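PDB 5I39: L-amino acid deaminase from Proteus vulgaris, which binds FAD and, as a membrane-bound flavoenzyme of the FAD-dependent oxidoreductase family, probably carries out the oxidative deamination of L-amino acids. Local coordinates for residues G120-P125 with G275-P280; R154-A159 with K173-E178; T232-V237 with L390-K395; N355-E360 with F403-F408. All coordinates share one frame; numbering follows the deposited sequence.

Contact 1. Residues G120-P125 with G275-P280. With EDO (1,2-ethanediol), chain I.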
loop_
_atom_site.group_PDB
_atom_site.type_symbol
_atom_site.label_atom_id
_atom_site.label_comp_id
_atom_site.label_asym_id
_atom_site.label_seq_id
_atom_site.Cartn_x
_atom_site.Cartn_y
_atom_site.Cartn_z
ATOM N N GLY A 120 -11.136 -11.541 -4.738
ATOM C CA GLY A 120 -12.460 -11.083 -5.136
ATOM C C GLY A 120 -13.113 -10.223 -4.069
ATOM O O GLY A 120 -12.995 -10.488 -2.869
ATOM N N ARG A 121 -13.816 -9.189 -4.523
ATOM C CA ARG A 121 -14.394 -8.175 -3.648
ATOM C C ARG A 121 -15.783 -7.806 -4.127
ATOM O O ARG A 121 -15.958 -7.432 -5.286
ATOM C CB ARG A 121 -13.517 -6.925 -3.630
ATOM C CG ARG A 121 -14.046 -5.765 -2.800
ATOM C CD ARG A 121 -13.050 -4.626 -2.855
ATOM N NE ARG A 121 -13.394 -3.497 -1.992
ATOM C CZ ARG A 121 -14.251 -2.522 -2.300
ATOM N NH1 ARG A 121 -14.464 -1.549 -1.425
ATOM N NH2 ARG A 121 -14.904 -2.503 -3.463
ATOM N N VAL A 122 -16.750 -7.889 -3.216
ATOM C CA VAL A 122 -18.123 -7.490 -3.525
ATOM C C VAL A 122 -18.461 -6.235 -2.737
ATOM O O VAL A 122 -18.315 -6.182 -1.513
ATOM C CB VAL A 122 -19.185 -8.600 -3.303
ATOM C CG1 VAL A 122 -19.013 -9.704 -4.335
ATOM C CG2 VAL A 122 -19.161 -9.171 -1.889
ATOM N N GLU A 123 -18.880 -5.201 -3.466
ATOM C CA GLU A 123 -19.318 -3.950 -2.853
ATOM C C GLU A 123 -20.751 -3.669 -3.276
ATOM O O GLU A 123 -21.023 -3.391 -4.447
ATOM C CB GLU A 123 -18.416 -2.768 -3.214
ATOM C CG GLU A 123 -18.883 -1.487 -2.530
ATOM C CD GLU A 123 -17.956 -0.299 -2.674
ATOM O OE1 GLU A 123 -16.790 -0.459 -3.082
ATOM O OE2 GLU A 123 -18.413 0.819 -2.350
ATOM N N VAL A 124 -21.669 -3.742 -2.318
ATOM C CA VAL A 124 -23.059 -3.376 -2.564
ATOM C C VAL A 124 -23.143 -1.844 -2.601
ATOM O O VAL A 124 -22.654 -1.187 -1.685
ATOM C CB VAL A 124 -23.984 -3.967 -1.481
ATOM C CG1 VAL A 124 -25.403 -3.422 -1.597
ATOM C CG2 VAL A 124 -23.991 -5.488 -1.569
ATOM N N PRO A 125 -23.754 -1.267 -3.655
ATOM C CA PRO A 125 -23.841 0.194 -3.732
ATOM C C PRO A 125 -24.727 0.789 -2.638
ATOM O O PRO A 125 -25.605 0.111 -2.113
ATOM C CB PRO A 125 -24.451 0.438 -5.117
ATOM C CG PRO A 125 -25.220 -0.799 -5.406
ATOM C CD PRO A 125 -24.407 -1.906 -4.811
ATOM N N GLY A 275 -13.542 -14.053 1.384
ATOM C CA GLY A 275 -13.508 -12.929 0.471
ATOM C C GLY A 275 -13.380 -11.570 1.128
ATOM O O GLY A 275 -13.010 -11.443 2.299
ATOM N N ASN A 276 -13.694 -10.558 0.326
ATOM C CA ASN A 276 -13.623 -9.151 0.688
ATOM C C ASN A 276 -15.018 -8.591 0.429
ATOM O O ASN A 276 -15.547 -8.722 -0.679
ATOM C CB ASN A 276 -12.553 -8.471 -0.179
ATOM C CG ASN A 276 -12.381 -6.991 0.106
ATOM O OD1 ASN A 276 -13.230 -6.356 0.717
ATOM N ND2 ASN A 276 -11.272 -6.430 -0.366
ATOM N N VAL A 277 -15.617 -8.006 1.464
ATOM C CA VAL A 277 -17.007 -7.558 1.421
ATOM C C VAL A 277 -17.086 -6.114 1.898
ATOM O O VAL A 277 -16.433 -5.742 2.873
ATOM C CB VAL A 277 -17.886 -8.476 2.299
ATOM C CG1 VAL A 277 -19.291 -7.915 2.492
ATOM C CG2 VAL A 277 -17.956 -9.866 1.684
ATOM N N ALA A 278 -17.904 -5.321 1.206
ATOM C CA ALA A 278 -18.161 -3.924 1.551
ATOM C C ALA A 278 -19.651 -3.661 1.374
ATOM O O ALA A 278 -20.179 -3.798 0.265
ATOM C CB ALA A 278 -17.348 -2.999 0.664
ATOM N N LEU A 279 -20.326 -3.302 2.464
ATOM C CA LEU A 279 -21.782 -3.147 2.460
ATOM C C LEU A 279 -22.209 -1.811 3.042
ATOM O O LEU A 279 -21.498 -1.247 3.881
ATOM C CB LEU A 279 -22.450 -4.250 3.287
ATOM C CG LEU A 279 -22.096 -5.688 2.914
ATOM C CD1 LEU A 279 -22.575 -6.661 3.977
ATOM C CD2 LEU A 279 -22.687 -6.039 1.559
ATOM N N PRO A 280 -23.395 -1.315 2.635
ATOM C CA PRO A 280 -24.036 -0.198 3.332
ATOM C C PRO A 280 -24.121 -0.442 4.835
ATOM O O PRO A 280 -24.191 -1.591 5.269
ATOM C CB PRO A 280 -25.438 -0.164 2.722
ATOM C CG PRO A 280 -25.254 -0.706 1.350
ATOM C CD PRO A 280 -24.203 -1.767 1.485
HETATM C C1 EDO I . -21.358 0.928 0.501
HETATM O O1 EDO I . -21.461 1.146 -0.906
HETATM C C2 EDO I . -20.187 -0.008 0.763
HETATM O O2 EDO I . -18.954 0.577 0.322
#
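Arg121 crosses Asn276 at a slant on one face of two parallel strands. Its CG is anti to the backbone N (chi1 177°) and the chain runs extended to NE, which brings Arg121 CD to 3.6 Å from Asn276 ND2. The guanidinium stands nearly perpendicular to the carboxamide, the planes 83° apart, and the methyl of Ala278 sits over one guanidinium face near NH1; so small a residue leaves room for the flat group. Farther along the same strand, Glu123 OE1 takes both terminal nitrogens of Arg121 in a salt bridge. Glu123 OE1 receives Arg121 NH2 on its anti lone pair, at 2.8 Å, and NH1 from above the carboxylate plane. On the other face the branched Val122 and Val277 lie side by side, as suits a buried sheet surface, and beyond them Val124 CG2 presses to 3.4 Å from Leu279 CD2, a tight contact.

Three backbone bonds fix this register: Val122 N to Asn276 O (2.9 Å), Ala278 N to Val122 O (2.9 Å) and Val124 N to Ala278 O (3.0 Å). At the strand ends a 1,2-ethanediol, probably from the crystallisation liquor, donates to Glu123 OE2 and Val124 O. In the second shell, Gln82 OE1 accepts from both Arg121 NE and Asn276 ND2, tying the two strands through one oxygen. Gln82 is itself an FAD-binding residue, so this parallel pair, inside the large mixed sheet beside the Rossmann-type domain, probably serves as a second shell to the FAD site.

Contact 2. Residues R154-A159 with K173-E178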
loop_
_atom_site.group_PDB
_atom_site.type_symbol
_atom_site.label_atom_id
_atom_site.label_comp_id
_atom_site.label_asym_id
_atom_site.label_seq_id
_atom_site.Cartn_x
_atom_site.Cartn_y
_atom_site.Cartn_z
ATOM N N ARG A 154 -17.292 -6.396 -12.586
ATOM C CA ARG A 154 -18.614 -6.486 -13.189
ATOM C C ARG A 154 -19.693 -6.523 -12.121
ATOM O O ARG A 154 -19.431 -6.863 -10.961
ATOM C CB ARG A 154 -18.700 -7.724 -14.086
ATOM C CG ARG A 154 -18.410 -9.036 -13.379
ATOM C CD ARG A 154 -18.236 -10.187 -14.359
ATOM N NE ARG A 154 -17.705 -11.340 -13.640
ATOM C CZ ARG A 154 -18.423 -12.195 -12.910
ATOM N NH1 ARG A 154 -19.751 -12.112 -12.847
ATOM N NH2 ARG A 154 -17.801 -13.173 -12.258
ATOM N N ILE A 155 -20.908 -6.174 -12.526
ATOM C CA ILE A 155 -22.060 -6.159 -11.629
ATOM C C ILE A 155 -22.645 -7.568 -11.530
ATOM O O ILE A 155 -22.864 -8.222 -12.556
ATOM C CB ILE A 155 -23.140 -5.173 -12.135
ATOM C CG1 ILE A 155 -22.596 -3.735 -12.199
ATOM C CG2 ILE A 155 -24.411 -5.235 -11.286
ATOM C CD1 ILE A 155 -22.282 -3.084 -10.868
ATOM N N ILE A 156 -22.914 -8.014 -10.304
ATOM C CA ILE A 156 -23.500 -9.332 -10.069
ATOM C C ILE A 156 -24.787 -9.277 -9.253
ATOM O O ILE A 156 -25.014 -8.364 -8.456
ATOM C CB ILE A 156 -22.494 -10.313 -9.417
ATOM C CG1 ILE A 156 -22.064 -9.849 -8.016
ATOM C CG2 ILE A 156 -21.302 -10.510 -10.345
ATOM C CD1 ILE A 156 -21.265 -10.887 -7.256
ATOM N N GLU A 157 -25.614 -10.289 -9.504
ATOM C CA GLU A 157 -26.906 -10.495 -8.844
ATOM C C GLU A 157 -27.123 -11.996 -8.712
ATOM O O GLU A 157 -26.384 -12.787 -9.294
ATOM C CB GLU A 157 -28.050 -9.941 -9.692
ATOM C CG GLU A 157 -28.024 -8.448 -9.977
ATOM C CD GLU A 157 -28.994 -8.068 -11.081
ATOM O OE1 GLU A 157 -28.850 -8.595 -12.207
ATOM O OE2 GLU A 157 -29.899 -7.251 -10.832
ATOM N N GLY A 158 -28.167 -12.381 -7.990
ATOM C CA GLY A 158 -28.586 -13.782 -7.945
ATOM C C GLY A 158 -27.571 -14.726 -7.329
ATOM O O GLY A 158 -26.858 -14.356 -6.394
ATOM N N ALA A 159 -27.500 -15.941 -7.869
ATOM C CA ALA A 159 -26.722 -17.031 -7.272
ATOM C C ALA A 159 -25.267 -16.667 -6.986
ATOM O O ALA A 159 -24.757 -16.960 -5.904
ATOM C CB ALA A 159 -26.788 -18.270 -8.151
ATOM N N LYS A 173 -29.158 -7.514 -2.939
ATOM C CA LYS A 173 -29.667 -7.823 -4.284
ATOM C C LYS A 173 -28.685 -7.597 -5.431
ATOM O O LYS A 173 -28.822 -8.223 -6.479
ATOM C CB LYS A 173 -30.932 -7.000 -4.559
ATOM C CG LYS A 173 -32.105 -7.329 -3.650
ATOM C CD LYS A 173 -32.673 -8.711 -3.933
ATOM C CE LYS A 173 -33.965 -8.955 -3.178
ATOM N NZ LYS A 173 -34.592 -10.261 -3.518
ATOM N N ILE A 174 -27.714 -6.706 -5.253
ATOM C CA ILE A 174 -26.841 -6.316 -6.354
ATOM C C ILE A 174 -25.518 -5.808 -5.800
ATOM O O ILE A 174 -25.482 -5.223 -4.720
ATOM C CB ILE A 174 -27.540 -5.262 -7.257
ATOM C CG1 ILE A 174 -26.790 -5.086 -8.578
ATOM C CG2 ILE A 174 -27.719 -3.926 -6.534
ATOM C CD1 ILE A 174 -27.641 -4.466 -9.666
ATOM N N ALA A 175 -24.437 -6.041 -6.533
ATOM C CA ALA A 175 -23.119 -5.576 -6.102
ATOM C C ALA A 175 -22.163 -5.454 -7.263
ATOM O O ALA A 175 -22.317 -6.123 -8.283
ATOM C CB ALA A 175 -22.534 -6.519 -5.069
ATOM N N GLY A 176 -21.163 -4.602 -7.081
ATOM C CA GLY A 176 -20.004 -4.575 -7.960
ATOM C C GLY A 176 -18.984 -5.587 -7.482
ATOM O O GLY A 176 -18.581 -5.564 -6.322
ATOM N N PHE A 177 -18.569 -6.470 -8.386
ATOM C CA PHE A 177 -17.662 -7.573 -8.076
ATOM C C PHE A 177 -16.349 -7.370 -8.807
ATOM O O PHE A 177 -16.288 -7.513 -10.028
ATOM C CB PHE A 177 -18.312 -8.894 -8.503
ATOM C CG PHE A 177 -17.520 -10.145 -8.166
ATOM C CD1 PHE A 177 -16.778 -10.275 -6.987
ATOM C CD2 PHE A 177 -17.585 -11.242 -9.019
ATOM C CE1 PHE A 177 -16.104 -11.457 -6.694
ATOM C CE2 PHE A 177 -16.914 -12.419 -8.729
ATOM C CZ PHE A 177 -16.172 -12.529 -7.567
ATOM N N GLU A 178 -15.306 -7.009 -8.068
ATOM C CA GLU A 178 -13.960 -6.959 -8.623
ATOM C C GLU A 178 -13.402 -8.351 -8.397
ATOM O O GLU A 178 -12.851 -8.652 -7.331
ATOM C CB GLU A 178 -13.125 -5.877 -7.943
ATOM C CG GLU A 178 -11.708 -5.770 -8.482
ATOM C CD GLU A 178 -10.965 -4.529 -8.033
ATOM O OE1 GLU A 178 -11.601 -3.514 -7.689
ATOM O OE2 GLU A 178 -9.711 -4.562 -8.068
HETATM O O HOH W 1 -30.868 -7.138 -8.226
HETATM O O HOH W 2 -29.868 -10.738 -6.511
#
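An antiparallel pair on the large mixed sheet joins Arg154, Ile155 and Ile156 to Phe177, Gly176 and Ala175, and its strands are strongly twisted, their axes 130° apart. Arg154 and Phe177 exchange two backbone bonds, of which Phe177 N to Arg154 O is 2.7 Å; Ile156 and Ala175 exchange two more, with Ile156 N 2.8 Å from Ala175 O. Between them Ile155 faces Gly176, and its CD1 reaches 4.0 Å from Gly176 CA, where glycine adds no side chain to the sheet face.

On the face of Arg154, Ile156 and Phe177, the arginine CG sits between backbone N and carbonyl carbon (chi1 58°), and the extended chain then runs beside the phenylalanine, pointing the same way. Arg154 NH2 lies at the ring edge, 3.7 Å from Phe177 CE2, while Phe177 CD2 stands over one guanidinium face; the planes are 83° apart, so this is edge packing and not a cation stacked on a ring. Ile156 crosses the same residue, its CD1 3.8 Å from Phe177 CB. On the other side Ile155 CG2 meets Ile174 CG1 at 3.6 Å, and helix 128-143 packs on both isoleucines.

Past the strand end a water receives the N-H of Gly158, whose positive phi suits glycine, and donates to Lys173 O (2.7 Å). Arg154 NH2 is held by Glu160 and Glu179. The contact therefore spends its hydrocarbon next to the helices and its charge outside the apolar packing, where the two acids would be expected to balance the guanidinium beside the aromatic edge.

Contact 3. Residues T232-V237 with L390-K395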
loop_
_atom_site.group_PDB
_atom_site.type_symbol
_atom_site.label_atom_id
_atom_site.label_comp_id
_atom_site.label_asym_id
_atom_site.label_seq_id
_atom_site.Cartn_x
_atom_site.Cartn_y
_atom_site.Cartn_z
ATOM N N THR A 232 26.692 9.660 -2.483
ATOM C CA THR A 232 25.804 9.279 -3.581
ATOM C C THR A 232 25.414 10.532 -4.343
ATOM O O THR A 232 25.521 11.636 -3.810
ATOM C CB THR A 232 24.509 8.587 -3.082
ATOM O OG1 THR A 232 23.816 8.004 -4.194
ATOM C CG2 THR A 232 23.565 9.568 -2.348
ATOM N N SER A 233 24.954 10.352 -5.578
ATOM C CA SER A 233 24.360 11.444 -6.354
ATOM C C SER A 233 22.899 11.185 -6.724
ATOM O O SER A 233 22.299 11.965 -7.458
ATOM C CB SER A 233 25.189 11.713 -7.611
ATOM O OG SER A 233 25.116 10.626 -8.515
ATOM N N GLN A 234 22.318 10.102 -6.196
ATOM C CA GLN A 234 20.948 9.704 -6.533
ATOM C C GLN A 234 20.194 9.339 -5.267
ATOM O O GLN A 234 20.656 8.511 -4.485
ATOM C CB GLN A 234 20.960 8.534 -7.516
ATOM C CG GLN A 234 21.605 8.897 -8.846
ATOM C CD GLN A 234 21.715 7.728 -9.806
ATOM O OE1 GLN A 234 22.142 6.632 -9.430
ATOM N NE2 GLN A 234 21.360 7.960 -11.059
ATOM N N VAL A 235 19.040 9.974 -5.073
ATOM C CA VAL A 235 18.279 9.854 -3.834
ATOM C C VAL A 235 16.801 9.640 -4.139
ATOM O O VAL A 235 16.225 10.337 -4.974
ATOM C CB VAL A 235 18.453 11.103 -2.936
ATOM C CG1 VAL A 235 17.664 10.965 -1.637
ATOM C CG2 VAL A 235 19.926 11.333 -2.621
ATOM N N VAL A 236 16.200 8.671 -3.447
ATOM C CA VAL A 236 14.757 8.457 -3.472
ATOM C C VAL A 236 14.212 8.800 -2.093
ATOM O O VAL A 236 14.624 8.209 -1.097
ATOM C CB VAL A 236 14.393 6.999 -3.803
ATOM C CG1 VAL A 236 12.882 6.790 -3.737
ATOM C CG2 VAL A 236 14.925 6.615 -5.178
ATOM N N VAL A 237 13.278 9.743 -2.044
ATOM C CA VAL A 237 12.591 10.077 -0.801
ATOM C C VAL A 237 11.287 9.284 -0.756
ATOM O O VAL A 237 10.359 9.552 -1.523
ATOM C CB VAL A 237 12.348 11.591 -0.672
ATOM C CG1 VAL A 237 11.555 11.913 0.590
ATOM C CG2 VAL A 237 13.687 12.313 -0.650
ATOM N N LEU A 390 11.951 7.794 -13.515
ATOM C CA LEU A 390 12.119 9.238 -13.343
ATOM C C LEU A 390 13.516 9.592 -12.854
ATOM O O LEU A 390 14.130 10.532 -13.357
ATOM C CB LEU A 390 11.070 9.798 -12.386
ATOM C CG LEU A 390 9.624 9.775 -12.887
ATOM C CD1 LEU A 390 8.693 10.233 -11.777
ATOM C CD2 LEU A 390 9.432 10.638 -14.120
ATOM N N LEU A 391 14.029 8.824 -11.897
ATOM C CA LEU A 391 15.381 9.043 -11.384
ATOM C C LEU A 391 16.425 8.949 -12.492
ATOM O O LEU A 391 17.343 9.764 -12.564
ATOM C CB LEU A 391 15.702 8.018 -10.293
ATOM C CG LEU A 391 17.094 8.091 -9.649
ATOM C CD1 LEU A 391 17.286 9.397 -8.889
ATOM C CD2 LEU A 391 17.312 6.893 -8.737
ATOM N N LEU A 392 16.265 7.951 -13.353
ATOM C CA LEU A 392 17.266 7.622 -14.358
ATOM C C LEU A 392 17.027 8.290 -15.712
ATOM O O LEU A 392 17.856 8.160 -16.612
ATOM C CB LEU A 392 17.352 6.098 -14.501
ATOM C CG LEU A 392 17.704 5.362 -13.197
ATOM C CD1 LEU A 392 17.600 3.857 -13.378
ATOM C CD2 LEU A 392 19.084 5.734 -12.668
ATOM N N GLY A 393 15.922 9.020 -15.859
ATOM C CA GLY A 393 15.595 9.673 -17.125
ATOM C C GLY A 393 15.159 8.734 -18.234
ATOM O O GLY A 393 15.275 9.080 -19.411
ATOM N N LYS A 394 14.651 7.560 -17.860
ATOM C CA LYS A 394 14.169 6.567 -18.815
ATOM C C LYS A 394 12.769 6.947 -19.270
ATOM O O LYS A 394 12.022 7.589 -18.531
ATOM C CB LYS A 394 14.137 5.178 -18.158
ATOM C CG LYS A 394 13.894 4.015 -19.112
ATOM C CD LYS A 394 13.795 2.690 -18.373
ATOM C CE LYS A 394 13.454 1.545 -19.313
ATOM N NZ LYS A 394 13.229 0.276 -18.570
ATOM N N LYS A 395 12.409 6.529 -20.482
ATOM C CA LYS A 395 11.016 6.588 -20.936
ATOM C C LYS A 395 10.159 5.952 -19.834
ATOM O O LYS A 395 10.421 4.817 -19.458
ATOM C CB LYS A 395 10.834 5.803 -22.234
ATOM C CG LYS A 395 11.561 6.381 -23.443
ATOM C CD LYS A 395 11.312 5.572 -24.711
ATOM C CE LYS A 395 11.825 4.144 -24.586
ATOM N NZ LYS A 395 11.862 3.446 -25.898
#
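Leu391, in the last turn of helix 376-392, reaches across to Gln234, Val235 and Val236. Its CB is directed toward the strand segment, and CG lies anti to the backbone N (chi1 179°). CG then forks. One methyl, CD1, settles 4.0 Å from Gln234 CB and 4.2 Å from Val235 O. The other, CD2, stands 4.2 Å from the same Gln234 CB and 4.3 Å from Val236 CG2. A branched aliphatic tip suits this place, because it can touch both the aliphatic root of a glutamine and the side chain of Val236, two residues on. No hydrogen bond crosses; the contact is dispersion packing of modest extent.

The neighbouring Leu392 crosses Gln234 at about a right angle, its CD2 against the amide end of that side chain, at the border of the contact. The backbone of Gln234 is held by an ST turn: its N donates to Thr232 OG1 at 3.3 Å in a nearly straight bond (171°), and the turn leads the chain into strand 235-237. Thr232 OG1 also bonds to Ala38 O. On the helix side Gly393, with positive phi, is where the chain leaves the helical path.

In the wider fold, Val236 and Leu391 both meet Val368 of strand 367-371, and Val236 also packs on Val40 and Val42 of strand 40-43. Val235 points away from the helix, onto Ile220 and Val223 of the three-stranded antiparallel sheet. Strand 235-237 thus lies between a helical layer and that small sheet, as in the FAD-binding Rossmann-type domains of the glutathione-reductase kind.

Contact 4. Residues N355-E360 with F403-F408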
loop_
_atom_site.group_PDB
_atom_site.type_symbol
_atom_site.label_atom_id
_atom_site.label_comp_id
_atom_site.label_asym_id
_atom_site.label_seq_id
_atom_site.Cartn_x
_atom_site.Cartn_y
_atom_site.Cartn_z
ATOM N N ASN A 355 -4.270 11.700 -5.308
ATOM C CA ASN A 355 -3.410 10.862 -6.145
ATOM C C ASN A 355 -1.964 10.938 -5.649
ATOM O O ASN A 355 -1.603 11.879 -4.946
ATOM C CB ASN A 355 -3.519 11.278 -7.610
ATOM C CG ASN A 355 -4.914 11.068 -8.165
ATOM O OD1 ASN A 355 -5.645 10.178 -7.724
ATOM N ND2 ASN A 355 -5.296 11.893 -9.131
ATOM N N PRO A 356 -1.126 9.942 -6.006
ATOM C CA PRO A 356 0.245 9.910 -5.493
ATOM C C PRO A 356 1.131 11.067 -5.943
ATOM O O PRO A 356 0.813 11.768 -6.910
ATOM C CB PRO A 356 0.796 8.592 -6.060
ATOM C CG PRO A 356 -0.404 7.746 -6.302
ATOM C CD PRO A 356 -1.432 8.726 -6.783
ATOM N N ILE A 357 2.229 11.255 -5.215
ATOM C CA ILE A 357 3.320 12.122 -5.659
ATOM C C ILE A 357 4.502 11.213 -5.973
ATOM O O ILE A 357 5.132 10.653 -5.073
ATOM C CB ILE A 357 3.671 13.223 -4.640
ATOM C CG1 ILE A 357 2.449 14.132 -4.431
ATOM C CG2 ILE A 357 4.854 14.042 -5.144
ATOM C CD1 ILE A 357 2.584 15.151 -3.315
ATOM N N ILE A 358 4.753 11.051 -7.270
ATOM C CA ILE A 358 5.829 10.215 -7.795
ATOM C C ILE A 358 6.492 11.124 -8.812
ATOM O O ILE A 358 5.965 11.307 -9.908
ATOM C CB ILE A 358 5.303 8.936 -8.480
ATOM C CG1 ILE A 358 4.409 8.124 -7.533
ATOM C CG2 ILE A 358 6.474 8.084 -8.959
ATOM C CD1 ILE A 358 3.485 7.161 -8.252
ATOM N N SER A 359 7.613 11.735 -8.447
ATOM C CA SER A 359 8.046 12.935 -9.154
ATOM C C SER A 359 9.523 13.233 -9.040
ATOM O O SER A 359 10.150 12.949 -8.024
ATOM C CB SER A 359 7.273 14.135 -8.597
ATOM O OG SER A 359 7.467 15.306 -9.373
ATOM N N GLU A 360 10.054 13.858 -10.090
ATOM C CA GLU A 360 11.317 14.568 -9.998
ATOM C C GLU A 360 11.127 15.823 -9.154
ATOM O O GLU A 360 10.006 16.296 -8.942
ATOM C CB GLU A 360 11.818 14.976 -11.381
ATOM C CG GLU A 360 12.118 13.814 -12.307
ATOM C CD GLU A 360 12.703 14.265 -13.631
ATOM O OE1 GLU A 360 13.809 14.846 -13.624
ATOM O OE2 GLU A 360 12.063 14.041 -14.677
ATOM N N PHE A 403 1.129 12.503 -11.453
ATOM C CA PHE A 403 1.836 12.257 -10.193
ATOM C C PHE A 403 2.899 13.311 -9.888
ATOM O O PHE A 403 3.593 13.215 -8.879
ATOM C CB PHE A 403 2.482 10.870 -10.220
ATOM C CG PHE A 403 1.585 9.799 -10.771
ATOM C CD1 PHE A 403 0.332 9.577 -10.218
ATOM C CD2 PHE A 403 1.989 9.014 -11.846
ATOM C CE1 PHE A 403 -0.501 8.593 -10.725
ATOM C CE2 PHE A 403 1.161 8.028 -12.356
ATOM C CZ PHE A 403 -0.085 7.815 -11.796
ATOM N N SER A 404 2.992 14.336 -10.730
ATOM C CA SER A 404 4.012 15.363 -10.578
ATOM C C SER A 404 3.794 16.200 -9.324
ATOM O O SER A 404 2.661 16.517 -8.959
ATOM C CB SER A 404 4.012 16.288 -11.797
ATOM O OG SER A 404 4.907 17.374 -11.620
ATOM N N LEU A 405 4.906 16.600 -8.717
ATOM C CA LEU A 405 4.908 17.513 -7.583
ATOM C C LEU A 405 4.400 18.907 -7.969
ATOM O O LEU A 405 3.934 19.656 -7.110
ATOM C CB LEU A 405 6.333 17.607 -7.028
ATOM C CG LEU A 405 6.617 18.520 -5.838
ATOM C CD1 LEU A 405 5.769 18.137 -4.638
ATOM C CD2 LEU A 405 8.096 18.454 -5.494
ATOM N N TYR A 406 4.481 19.244 -9.257
ATOM C CA TYR A 406 4.203 20.601 -9.753
ATOM C C TYR A 406 2.841 20.749 -10.430
ATOM O O TYR A 406 2.612 21.710 -11.167
ATOM C CB TYR A 406 5.340 21.022 -10.691
ATOM C CG TYR A 406 6.673 20.829 -10.017
ATOM C CD1 TYR A 406 7.128 21.744 -9.069
ATOM C CD2 TYR A 406 7.450 19.697 -10.268
ATOM C CE1 TYR A 406 8.332 21.556 -8.413
ATOM C CE2 TYR A 406 8.657 19.502 -9.616
ATOM C CZ TYR A 406 9.093 20.433 -8.690
ATOM O OH TYR A 406 10.290 20.237 -8.046
ATOM N N ARG A 407 1.930 19.820 -10.146
ATOM C CA ARG A 407 0.586 19.824 -10.732
ATOM C C ARG A 407 -0.439 20.674 -9.974
ATOM O O ARG A 407 -1.538 20.890 -10.476
ATOM C CB ARG A 407 0.059 18.390 -10.836
ATOM C CG ARG A 407 -0.367 17.738 -9.522
ATOM C CD ARG A 407 -0.693 16.283 -9.773
ATOM N NE ARG A 407 -1.225 15.565 -8.615
ATOM C CZ ARG A 407 -0.533 14.756 -7.805
ATOM N NH1 ARG A 407 0.776 14.578 -7.953
ATOM N NH2 ARG A 407 -1.159 14.124 -6.814
ATOM N N PHE A 408 -0.089 21.127 -8.772
ATOM C CA PHE A 408 -1.050 21.759 -7.862
ATOM C C PHE A 408 -1.149 23.267 -8.090
ATOM O O PHE A 408 -0.259 23.894 -8.666
ATOM C CB PHE A 408 -0.674 21.454 -6.408
ATOM C CG PHE A 408 -0.463 19.986 -6.135
ATOM C CD1 PHE A 408 -1.548 19.128 -6.001
ATOM C CD2 PHE A 408 0.821 19.457 -6.031
ATOM C CE1 PHE A 408 -1.358 17.773 -5.762
ATOM C CE2 PHE A 408 1.018 18.104 -5.785
ATOM C CZ PHE A 408 -0.074 17.262 -5.648
ATOM O OXT PHE A 408 -2.135 23.893 -7.704
#
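Phe403 gives up the largest area here, laying its side chain beside Ile358 and Pro356. Ile358 CD1 stands 4.1 Å above one face of the phenyl ring, toward its rim, and Pro356 CD lies 4.0 Å from Phe403 CD1; a large flat residue suits this gap between strand 357-360 and helix 376-392. Its carbonyl also takes the N-H of Ile358, with Phe403 O 2.9 Å from Ile358 N.

Ile357, next in area, turns its branches to three partners: CG2 to Leu405, CG1 to Arg407 and CD1 to Phe408, with CD1 4.1 Å from Phe408 CZ. Arg407 comes third. Its CG lies between backbone N and carbonyl carbon (chi1 74°), and the extended chain carries the guanidinium to the carbonyls of Asn355 and Pro356. NH2 reaches Asn355 O at 3.0 Å, close to the guanidinium plane, and both NH1 and NH2 approach Pro356 O; all three bonds are bent and weak. NH1 also bonds to Ser404 O (2.9 Å) from above the carbonyl plane, and Phe408 CZ rests over the guanidinium centre. The salt bridge from NE to Asp353 is the main hold, to which the weak bonds add.

Ser359 OG, 2.9 Å from Leu405 N, accepts that N-H and donates to Glu360 O, the double role a hydroxyl suits. Ser404 OG accepts from Tyr406 N in an ST turn inside the type I beta turn from Ser404 to Arg407. The C-terminal end is thereby folded onto the edge strand of the Rossmann-type FAD-binding sheet, with Pro356 close to the FAD-binding Thr373.

In the fold
Contacts 1 and 2 share the large mixed sheet and touch through backbone bonds of strands 117-123 and 175-178, contact 2 being nested within the chain span that contact 1 closes. Contact 1 is buried; the other three are partly buried, contact 2 ending in water, and contacts 1 and 4 both lie beside FAD-binding residues. Contacts 3 and 4 belong instead to the Rossmann-type sheet, and their segments alternate along the chain; Leu390 of contact 3 packs on Ile358 of contact 4. Regular backbone pairing dominates the first two and hydrocarbon packing alone contact 3, while in contact 4 an arginine of the C-terminal turn reaches the backbone of the other segment.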